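Local coordinates for amine Dehydrogenase (Pseudomonas putida, PDB 1JMX), which binds two c-type hemes and probably transfers electrons as the alpha subunit of a quinohemoprotein amine dehydrogenase, at residues G198-V202 with K211-K215; G258-M264 with L274-K280; V305-G311 with Q327-V332. All coordinates share one frame; numbering follows the deposited sequence.

How the contacts relate
Along the chain the three contacts follow one another, none enclosing or crossing another. Contact 1 closes first, as the hairpin of strands 194-204 and 209-218; contact 2 closes the hairpin of strands 259-266 and 269-280, the last two of the same eight-stranded antiparallel barrel. The two meet inside it, where M200 CE lies 3.8 Å from M260 SD. Contact 3 lies in the mixed sheet of the next domain and closes a longer loop that holds strand 313-314 and most of strand 319-327. It packs against both barrel contacts: V199 of contact 1 touches T330, and V279 of contact 2 touches S307, so the barrel and the domain after it are tied together.

Contact 1: G198-V202 with K211-K215; sequences GVMSV and KVEVK
The carbonyl oxygen of E213 takes the shortest bond between 198-202 and 211-215, from the backbone N of S201 at 2.7 Å. The donor lies in the carbonyl plane, and E213 O also receives a CA-H...O contact from M200 CA at 3.1 Å. E213 N returns a bond to S201 O, which makes S201 and E213 a hydrogen-bonded antiparallel pair. V199 and K215 form the next such pair, with V199 N 2.8 Å from K215 O and the reverse bond nearly as short; here both donors stand more than 20° off the carbonyl planes.

M200-V214 lies between these two pairs and V202-V212 beyond S201-E213; both are non-hydrogen-bonded, and their side chains share the buried face. M200 carries most of the packing there. With CG anti to the backbone N (chi1 -173°), its chain slants across V212: M200 CG comes within 3.5 Å of V212 CG1, and M200 SD touches V212 CG1 at 3.7 Å. V214 CG2 also approaches M200 CG, less closely. F186 of strand 182-190 and W238 of strand 237-244 extend this apolar layer.

The face bearing V199, S201, E213 and K215 is more polar. S201 and E213 meet through their CB atoms, 4.0 Å apart, while the glutamate carboxylate turns away. K215 bends at chi2 and chi3 to bring NZ back along its own strand, 3.1 Å from E213 OE1 on the anti side of the carboxylate, a salt bridge between next-but-one neighbours. S201 OG has a weak hydrogen bond to Q183.

An apolar inner face and a mostly polar outer one, on a hairpin of adjacent strands, are characteristic of an antiparallel beta-barrel wall, here strands two and three of eight.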
loop_
_atom_site.group_PDB
_atom_site.type_symbol
_atom_site.label_atom_id
_atom_site.label_comp_id
_atom_site.label_asym_id
_atom_site.label_seq_id
_atom_site.Cartn_x
_atom_site.Cartn_y
_atom_site.Cartn_z
ATOM N N GLY A 198 -20.287 -15.187 -26.774
ATOM C CA GLY A 198 -19.876 -15.043 -28.155
ATOM C C GLY A 198 -18.867 -16.086 -28.583
ATOM O O GLY A 198 -18.740 -17.147 -27.970
ATOM N N VAL A 199 -18.141 -15.774 -29.649
ATOM C CA VAL A 199 -17.129 -16.670 -30.188
ATOM C C VAL A 199 -15.823 -15.925 -30.407
ATOM O O VAL A 199 -15.790 -14.829 -30.955
ATOM C CB VAL A 199 -17.598 -17.335 -31.521
ATOM C CG1 VAL A 199 -16.478 -18.186 -32.117
ATOM C CG2 VAL A 199 -18.811 -18.215 -31.263
ATOM N N MET A 200 -14.751 -16.530 -29.926
ATOM C CA MET A 200 -13.434 -15.967 -30.065
ATOM C C MET A 200 -12.665 -16.841 -31.035
ATOM O O MET A 200 -12.524 -18.047 -30.842
ATOM C CB MET A 200 -12.728 -15.915 -28.715
ATOM C CG MET A 200 -11.403 -15.175 -28.759
ATOM S SD MET A 200 -10.651 -15.001 -27.129
ATOM C CE MET A 200 -10.066 -16.660 -26.815
ATOM N N SER A 201 -12.255 -16.225 -32.130
ATOM C CA SER A 201 -11.500 -16.900 -33.158
ATOM C C SER A 201 -10.011 -16.643 -32.919
ATOM O O SER A 201 -9.558 -15.499 -32.875
ATOM C CB SER A 201 -11.929 -16.369 -34.527
ATOM O OG SER A 201 -11.282 -17.059 -35.588
ATOM N N VAL A 202 -9.269 -17.721 -32.717
ATOM C CA VAL A 202 -7.834 -17.647 -32.485
ATOM C C VAL A 202 -7.149 -18.221 -33.712
ATOM O O VAL A 202 -7.452 -19.335 -34.125
ATOM C CB VAL A 202 -7.418 -18.483 -31.251
ATOM C CG1 VAL A 202 -5.934 -18.329 -30.987
ATOM C CG2 VAL A 202 -8.220 -18.067 -30.033
ATOM N N LYS A 211 -3.460 -14.111 -33.472
ATOM C CA LYS A 211 -4.357 -13.031 -33.873
ATOM C C LYS A 211 -5.648 -13.457 -33.178
ATOM O O LYS A 211 -5.945 -14.652 -33.096
ATOM C CB LYS A 211 -4.570 -13.003 -35.389
ATOM C CG LYS A 211 -3.372 -12.521 -36.205
ATOM C CD LYS A 211 -3.805 -12.269 -37.648
ATOM C CE LYS A 211 -2.657 -11.789 -38.539
ATOM N NZ LYS A 211 -3.126 -11.507 -39.941
ATOM N N VAL A 212 -6.404 -12.500 -32.658
ATOM C CA VAL A 212 -7.630 -12.825 -31.931
ATOM C C VAL A 212 -8.812 -11.997 -32.410
ATOM O O VAL A 212 -8.694 -10.800 -32.663
ATOM C CB VAL A 212 -7.457 -12.606 -30.389
ATOM C CG1 VAL A 212 -8.661 -13.144 -29.631
ATOM C CG2 VAL A 212 -6.183 -13.277 -29.881
ATOM N N GLU A 213 -9.963 -12.650 -32.505
ATOM C CA GLU A 213 -11.182 -11.988 -32.944
ATOM C C GLU A 213 -12.313 -12.374 -32.006
ATOM O O GLU A 213 -12.620 -13.548 -31.837
ATOM C CB GLU A 213 -11.527 -12.414 -34.372
ATOM C CG GLU A 213 -12.664 -11.638 -35.003
ATOM C CD GLU A 213 -12.190 -10.680 -36.091
ATOM O OE1 GLU A 213 -12.592 -9.483 -36.061
ATOM O OE2 GLU A 213 -11.423 -11.125 -36.982
ATOM N N VAL A 214 -12.905 -11.375 -31.371
ATOM C CA VAL A 214 -14.001 -11.598 -30.447
ATOM C C VAL A 214 -15.290 -11.133 -31.110
ATOM O O VAL A 214 -15.366 -10.013 -31.625
ATOM C CB VAL A 214 -13.780 -10.807 -29.140
ATOM C CG1 VAL A 214 -14.798 -11.201 -28.106
ATOM C CG2 VAL A 214 -12.379 -11.051 -28.619
ATOM N N LYS A 215 -16.281 -12.017 -31.147
ATOM C CA LYS A 215 -17.575 -11.691 -31.728
ATOM C C LYS A 215 -18.704 -12.099 -30.788
ATOM O O LYS A 215 -18.957 -13.282 -30.597
ATOM C CB LYS A 215 -17.749 -12.371 -33.090
ATOM C CG LYS A 215 -17.645 -11.414 -34.271
ATOM C CD LYS A 215 -16.271 -10.758 -34.319
ATOM C CE LYS A 215 -16.351 -9.285 -34.717
ATOM N NZ LYS A 215 -15.063 -8.558 -34.439
#

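Contact 2: G258-M264 with L274-K280; sequences GEMKGRM and LDFTAVK
Seven backbone hydrogen bonds join 258-264 to 274-280, running from K280 N to G258 O at one end to L274 N with M264 O, 2.8 Å apart, at the other. M260-A278, G262-F276 and M264-L274 are the hydrogen-bonded pairs. Their geometry varies: M260 N approaches from above the carbonyl plane of A278, 47° out of it, whereas G262 N meets F276 O nearly head-on.

Apolar contacts fill the face shared by M260, A278, F276, M264 and L274. F276, with CG anti to the backbone N (chi1 -177°), extends its ring into the barrel on the side of G262, which has no side chain. M264 SD lies 5.0 Å from the ring centroid, 44° off its normal, an oblique Met-aromatic contact. The ring is also stacked with F253 of strand 247-256 and meets F186 of strand 182-190. M264 CB rests on L274 CG at 4.1 Å, and M260 CB faces A278 CB at a similar distance.

The other face is mixed, with charged groups beside V279. E259 CG passes 3.4 Å from A278 O, and the side chain runs obliquely across that of V279, while the carboxylate forms a salt bridge with K261 on the same strand, E259 OE2 to K261 NZ 3.2 Å. R263 is extended from CG to NE, and a water at the edge of its guanidinium, in plane, accepts from NE at 2.9 Å and donates to D275 OD1. The ends have firmer partners elsewhere: R263 NH2 bonds D270 O, and D275 forms a salt bridge with R85.

Backbone bonds from 274-280 to strand 182-190 show the architecture: this hairpin of the last two strands returns to the first, the closure of an antiparallel eight-stranded beta-barrel.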
loop_
_atom_site.group_PDB
_atom_site.type_symbol
_atom_site.label_atom_id
_atom_site.label_comp_id
_atom_site.label_asym_id
_atom_site.label_seq_id
_atom_site.Cartn_x
_atom_site.Cartn_y
_atom_site.Cartn_z
ATOM N N GLY A 258 -8.091 -27.474 -23.654
ATOM C CA GLY A 258 -9.040 -26.860 -24.582
ATOM C C GLY A 258 -10.122 -26.032 -23.901
ATOM O O GLY A 258 -11.254 -25.923 -24.377
ATOM N N GLU A 259 -9.742 -25.412 -22.793
ATOM C CA GLU A 259 -10.641 -24.605 -22.001
ATOM C C GLU A 259 -9.838 -23.412 -21.510
ATOM O O GLU A 259 -8.682 -23.554 -21.122
ATOM C CB GLU A 259 -11.121 -25.441 -20.819
ATOM C CG GLU A 259 -12.418 -24.979 -20.181
ATOM C CD GLU A 259 -12.789 -25.802 -18.953
ATOM O OE1 GLU A 259 -13.539 -25.283 -18.094
ATOM O OE2 GLU A 259 -12.323 -26.958 -18.833
ATOM N N MET A 260 -10.430 -22.230 -21.593
ATOM C CA MET A 260 -9.774 -21.017 -21.140
ATOM C C MET A 260 -10.527 -20.390 -19.993
ATOM O O MET A 260 -11.715 -20.100 -20.104
ATOM C CB MET A 260 -9.653 -20.006 -22.271
ATOM C CG MET A 260 -8.498 -20.287 -23.188
ATOM S SD MET A 260 -8.330 -19.012 -24.404
ATOM C CE MET A 260 -7.571 -19.958 -25.776
ATOM N N LYS A 261 -9.841 -20.199 -18.878
ATOM C CA LYS A 261 -10.471 -19.594 -17.728
ATOM C C LYS A 261 -9.644 -18.430 -17.250
ATOM O O LYS A 261 -8.423 -18.508 -17.198
ATOM C CB LYS A 261 -10.671 -20.622 -16.628
ATOM C CG LYS A 261 -11.871 -21.503 -16.878
ATOM C CD LYS A 261 -11.557 -22.976 -16.657
ATOM C CE LYS A 261 -10.669 -23.519 -17.769
ATOM N NZ LYS A 261 -10.220 -24.927 -17.519
ATOM N N GLY A 262 -10.321 -17.330 -16.949
ATOM C CA GLY A 262 -9.627 -16.154 -16.484
ATOM C C GLY A 262 -10.495 -14.920 -16.380
ATOM O O GLY A 262 -11.693 -14.995 -16.091
ATOM N N ARG A 263 -9.880 -13.780 -16.662
ATOM C CA ARG A 263 -10.559 -12.507 -16.570
ATOM C C ARG A 263 -10.114 -11.574 -17.679
ATOM O O ARG A 263 -8.963 -11.597 -18.103
ATOM C CB ARG A 263 -10.267 -11.889 -15.202
ATOM C CG ARG A 263 -10.989 -10.599 -14.893
ATOM C CD ARG A 263 -10.789 -10.229 -13.440
ATOM N NE ARG A 263 -11.586 -9.074 -13.063
ATOM C CZ ARG A 263 -11.109 -7.843 -12.949
ATOM N NH1 ARG A 263 -9.826 -7.596 -13.172
ATOM N NH2 ARG A 263 -11.932 -6.852 -12.665
ATOM N N MET A 264 -11.055 -10.783 -18.173
ATOM C CA MET A 264 -10.786 -9.821 -19.221
ATOM C C MET A 264 -11.154 -8.470 -18.638
ATOM O O MET A 264 -12.291 -8.266 -18.230
ATOM C CB MET A 264 -11.652 -10.122 -20.435
ATOM C CG MET A 264 -10.914 -10.057 -21.740
ATOM S SD MET A 264 -12.002 -10.503 -23.087
ATOM C CE MET A 264 -11.707 -9.157 -24.197
ATOM N N LEU A 274 -14.618 -8.555 -16.677
ATOM C CA LEU A 274 -15.615 -9.601 -16.701
ATOM C C LEU A 274 -14.972 -10.963 -16.483
ATOM O O LEU A 274 -13.823 -11.184 -16.851
ATOM C CB LEU A 274 -16.372 -9.585 -18.044
ATOM C CG LEU A 274 -15.554 -9.611 -19.338
ATOM C CD1 LEU A 274 -16.113 -10.625 -20.288
ATOM C CD2 LEU A 274 -15.512 -8.245 -19.978
ATOM N N ASP A 275 -15.693 -11.848 -15.804
ATOM C CA ASP A 275 -15.208 -13.204 -15.592
ATOM C C ASP A 275 -15.284 -13.826 -16.965
ATOM O O ASP A 275 -16.184 -13.516 -17.741
ATOM C CB ASP A 275 -16.090 -13.951 -14.600
ATOM C CG ASP A 275 -15.890 -13.466 -13.183
ATOM O OD1 ASP A 275 -14.853 -12.823 -12.920
ATOM O OD2 ASP A 275 -16.761 -13.726 -12.329
ATOM N N PHE A 276 -14.354 -14.709 -17.270
ATOM C CA PHE A 276 -14.331 -15.283 -18.592
ATOM C C PHE A 276 -14.013 -16.762 -18.628
ATOM O O PHE A 276 -13.003 -17.216 -18.098
ATOM C CB PHE A 276 -13.329 -14.494 -19.432
ATOM C CG PHE A 276 -13.247 -14.921 -20.865
ATOM C CD1 PHE A 276 -13.829 -14.145 -21.860
ATOM C CD2 PHE A 276 -12.521 -16.049 -21.231
ATOM C CE1 PHE A 276 -13.679 -14.481 -23.205
ATOM C CE2 PHE A 276 -12.366 -16.394 -22.565
ATOM C CZ PHE A 276 -12.944 -15.609 -23.556
ATOM N N THR A 277 -14.891 -17.508 -19.281
ATOM C CA THR A 277 -14.704 -18.936 -19.440
ATOM C C THR A 277 -15.015 -19.242 -20.897
ATOM O O THR A 277 -15.909 -18.642 -21.479
ATOM C CB THR A 277 -15.586 -19.752 -18.456
ATOM O OG1 THR A 277 -15.358 -21.151 -18.666
ATOM C CG2 THR A 277 -17.064 -19.442 -18.637
ATOM N N ALA A 278 -14.206 -20.087 -21.514
ATOM C CA ALA A 278 -14.411 -20.432 -22.912
ATOM C C ALA A 278 -14.089 -21.895 -23.145
ATOM O O ALA A 278 -13.427 -22.537 -22.319
ATOM C CB ALA A 278 -13.549 -19.547 -23.827
ATOM N N VAL A 279 -14.566 -22.417 -24.273
ATOM C CA VAL A 279 -14.341 -23.807 -24.636
ATOM C C VAL A 279 -14.048 -23.903 -26.125
ATOM O O VAL A 279 -14.737 -23.297 -26.941
ATOM C CB VAL A 279 -15.568 -24.677 -24.275
ATOM C CG1 VAL A 279 -15.456 -26.047 -24.905
ATOM C CG2 VAL A 279 -15.655 -24.826 -22.775
ATOM N N LYS A 280 -13.011 -24.660 -26.470
ATOM C CA LYS A 280 -12.642 -24.826 -27.863
ATOM C C LYS A 280 -13.566 -25.805 -28.580
ATOM O O LYS A 280 -14.007 -26.810 -28.018
ATOM C CB LYS A 280 -11.205 -25.312 -27.996
ATOM C CG LYS A 280 -10.711 -25.335 -29.425
ATOM C CD LYS A 280 -9.331 -25.959 -29.533
ATOM C CE LYS A 280 -8.865 -26.055 -30.995
ATOM N NZ LYS A 280 -9.763 -26.926 -31.823
HETATM O O HOH W 1 -14.337 -9.898 -13.144
#

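Contact 3: V305-G311 with Q327-V332; sequences VGSGLAG and QTPTLV
The backbones of 305-311 and 327-332 run antiparallel at the non-hydrogen-bonded pair V305-L331, with one hydrogen bond beside the pair and one between the loops beyond it. G306 N reaches T330 O at 3.2 Å from well above its carbonyl plane, whereas L309 N meets P329 O at 2.8 Å in the P329 carbonyl plane, on a lone pair. T330 CA also gives a close CA-H...O contact to G306 O.

L309 is the central side chain. With CG anti to the carbonyl carbon (chi1 -61°), it packs against the P329 carbonyl oxygen from one side of its plane; L309 CB and CG both lie 3.2 Å from P329 O. Farther out the L309 and V332 side chains cross, L309 CD1 3.7 Å from V332 CG2, and L286 of strand 285-295 adds to this apolar patch. An alanine in place of L309 would keep the backbone bond but is likely to leave V332 CG2 without its partner and open a gap beside L286.

T330 lays CB against G306 O, 3.3 Å away, and CG2 touches the same oxygen; outside the two segments it packs on V199 and A185 of the barrel. S307, turned away from 327-332, bonds through OG to K283 O.

The arrangement is two strand ends running into loops at one end of the beta sheet of domain III, a family of the E-set clan, where those loops pack on the preceding barrel.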
loop_
_atom_site.group_PDB
_atom_site.type_symbol
_atom_site.label_atom_id
_atom_site.label_comp_id
_atom_site.label_asym_id
_atom_site.label_seq_id
_atom_site.Cartn_x
_atom_site.Cartn_y
_atom_site.Cartn_z
ATOM N N VAL A 305 -25.377 -21.063 -23.815
ATOM C CA VAL A 305 -24.072 -20.848 -24.429
ATOM C C VAL A 305 -23.296 -22.147 -24.312
ATOM O O VAL A 305 -23.414 -22.856 -23.307
ATOM C CB VAL A 305 -23.292 -19.716 -23.702
ATOM C CG1 VAL A 305 -22.081 -19.292 -24.520
ATOM C CG2 VAL A 305 -24.205 -18.530 -23.438
ATOM N N GLY A 306 -22.537 -22.484 -25.351
ATOM C CA GLY A 306 -21.768 -23.711 -25.299
ATOM C C GLY A 306 -21.076 -24.083 -26.584
ATOM O O GLY A 306 -20.999 -23.292 -27.523
ATOM N N SER A 307 -20.551 -25.301 -26.607
ATOM C CA SER A 307 -19.855 -25.819 -27.770
ATOM C C SER A 307 -20.438 -27.173 -28.173
ATOM O O SER A 307 -20.620 -28.056 -27.332
ATOM C CB SER A 307 -18.360 -25.952 -27.464
ATOM O OG SER A 307 -17.648 -26.462 -28.580
ATOM N N GLY A 308 -20.736 -27.321 -29.463
ATOM C CA GLY A 308 -21.293 -28.565 -29.969
ATOM C C GLY A 308 -22.698 -28.835 -29.463
ATOM O O GLY A 308 -23.022 -29.965 -29.079
ATOM N N LEU A 309 -23.529 -27.796 -29.454
ATOM C CA LEU A 309 -24.909 -27.921 -28.989
ATOM C C LEU A 309 -25.811 -28.527 -30.063
ATOM O O LEU A 309 -25.997 -27.952 -31.139
ATOM C CB LEU A 309 -25.466 -26.556 -28.552
ATOM C CG LEU A 309 -24.765 -25.825 -27.400
ATOM C CD1 LEU A 309 -25.500 -24.531 -27.092
ATOM C CD2 LEU A 309 -24.702 -26.716 -26.166
ATOM N N ALA A 310 -26.341 -29.706 -29.776
ATOM C CA ALA A 310 -27.239 -30.383 -30.705
ATOM C C ALA A 310 -28.266 -31.148 -29.887
ATOM O O ALA A 310 -27.933 -31.828 -28.898
ATOM C CB ALA A 310 -26.475 -31.331 -31.620
ATOM N N GLY A 311 -29.523 -31.011 -30.285
ATOM C CA GLY A 311 -30.582 -31.686 -29.574
ATOM C C GLY A 311 -31.670 -30.725 -29.182
ATOM O O GLY A 311 -31.701 -29.566 -29.604
ATOM N N GLN A 327 -31.072 -21.436 -32.935
ATOM C CA GLN A 327 -30.333 -22.621 -32.524
ATOM C C GLN A 327 -29.097 -22.942 -33.355
ATOM O O GLN A 327 -29.174 -23.653 -34.366
ATOM C CB GLN A 327 -31.238 -23.860 -32.432
ATOM C CG GLN A 327 -30.445 -25.160 -32.226
ATOM C CD GLN A 327 -31.151 -26.207 -31.382
ATOM O OE1 GLN A 327 -30.505 -27.125 -30.847
ATOM N NE2 GLN A 327 -32.472 -26.089 -31.258
ATOM N N THR A 328 -27.962 -22.384 -32.946
ATOM C CA THR A 328 -26.699 -22.668 -33.614
ATOM C C THR A 328 -25.923 -23.547 -32.639
ATOM O O THR A 328 -26.342 -23.736 -31.487
ATOM C CB THR A 328 -25.896 -21.380 -33.974
ATOM O OG1 THR A 328 -25.659 -20.585 -32.800
ATOM C CG2 THR A 328 -26.652 -20.556 -34.996
ATOM N N PRO A 329 -24.818 -24.150 -33.098
ATOM C CA PRO A 329 -24.007 -25.015 -32.232
ATOM C C PRO A 329 -23.401 -24.362 -30.988
ATOM O O PRO A 329 -23.076 -25.051 -30.021
ATOM C CB PRO A 329 -22.925 -25.533 -33.186
ATOM C CG PRO A 329 -22.859 -24.463 -34.267
ATOM C CD PRO A 329 -24.310 -24.161 -34.480
ATOM N N THR A 330 -23.257 -23.042 -30.997
ATOM C CA THR A 330 -22.665 -22.353 -29.855
ATOM C C THR A 330 -23.621 -21.441 -29.095
ATOM O O THR A 330 -23.259 -20.892 -28.054
ATOM C CB THR A 330 -21.444 -21.511 -30.285
ATOM O OG1 THR A 330 -21.859 -20.502 -31.214
ATOM C CG2 THR A 330 -20.386 -22.394 -30.932
ATOM N N LEU A 331 -24.834 -21.282 -29.610
ATOM C CA LEU A 331 -25.807 -20.407 -28.976
ATOM C C LEU A 331 -27.237 -20.828 -29.307
ATOM O O LEU A 331 -27.620 -20.922 -30.476
ATOM C CB LEU A 331 -25.568 -18.961 -29.432
ATOM C CG LEU A 331 -25.892 -17.805 -28.475
ATOM C CD1 LEU A 331 -25.541 -16.476 -29.130
ATOM C CD2 LEU A 331 -27.358 -17.825 -28.098
ATOM N N VAL A 332 -28.024 -21.082 -28.267
ATOM C CA VAL A 332 -29.418 -21.467 -28.437
ATOM C C VAL A 332 -30.299 -20.464 -27.696
ATOM O O VAL A 332 -30.229 -20.360 -26.481
ATOM C CB VAL A 332 -29.679 -22.903 -27.900
ATOM C CG1 VAL A 332 -31.151 -23.282 -28.067
ATOM C CG2 VAL A 332 -28.792 -23.910 -28.641
#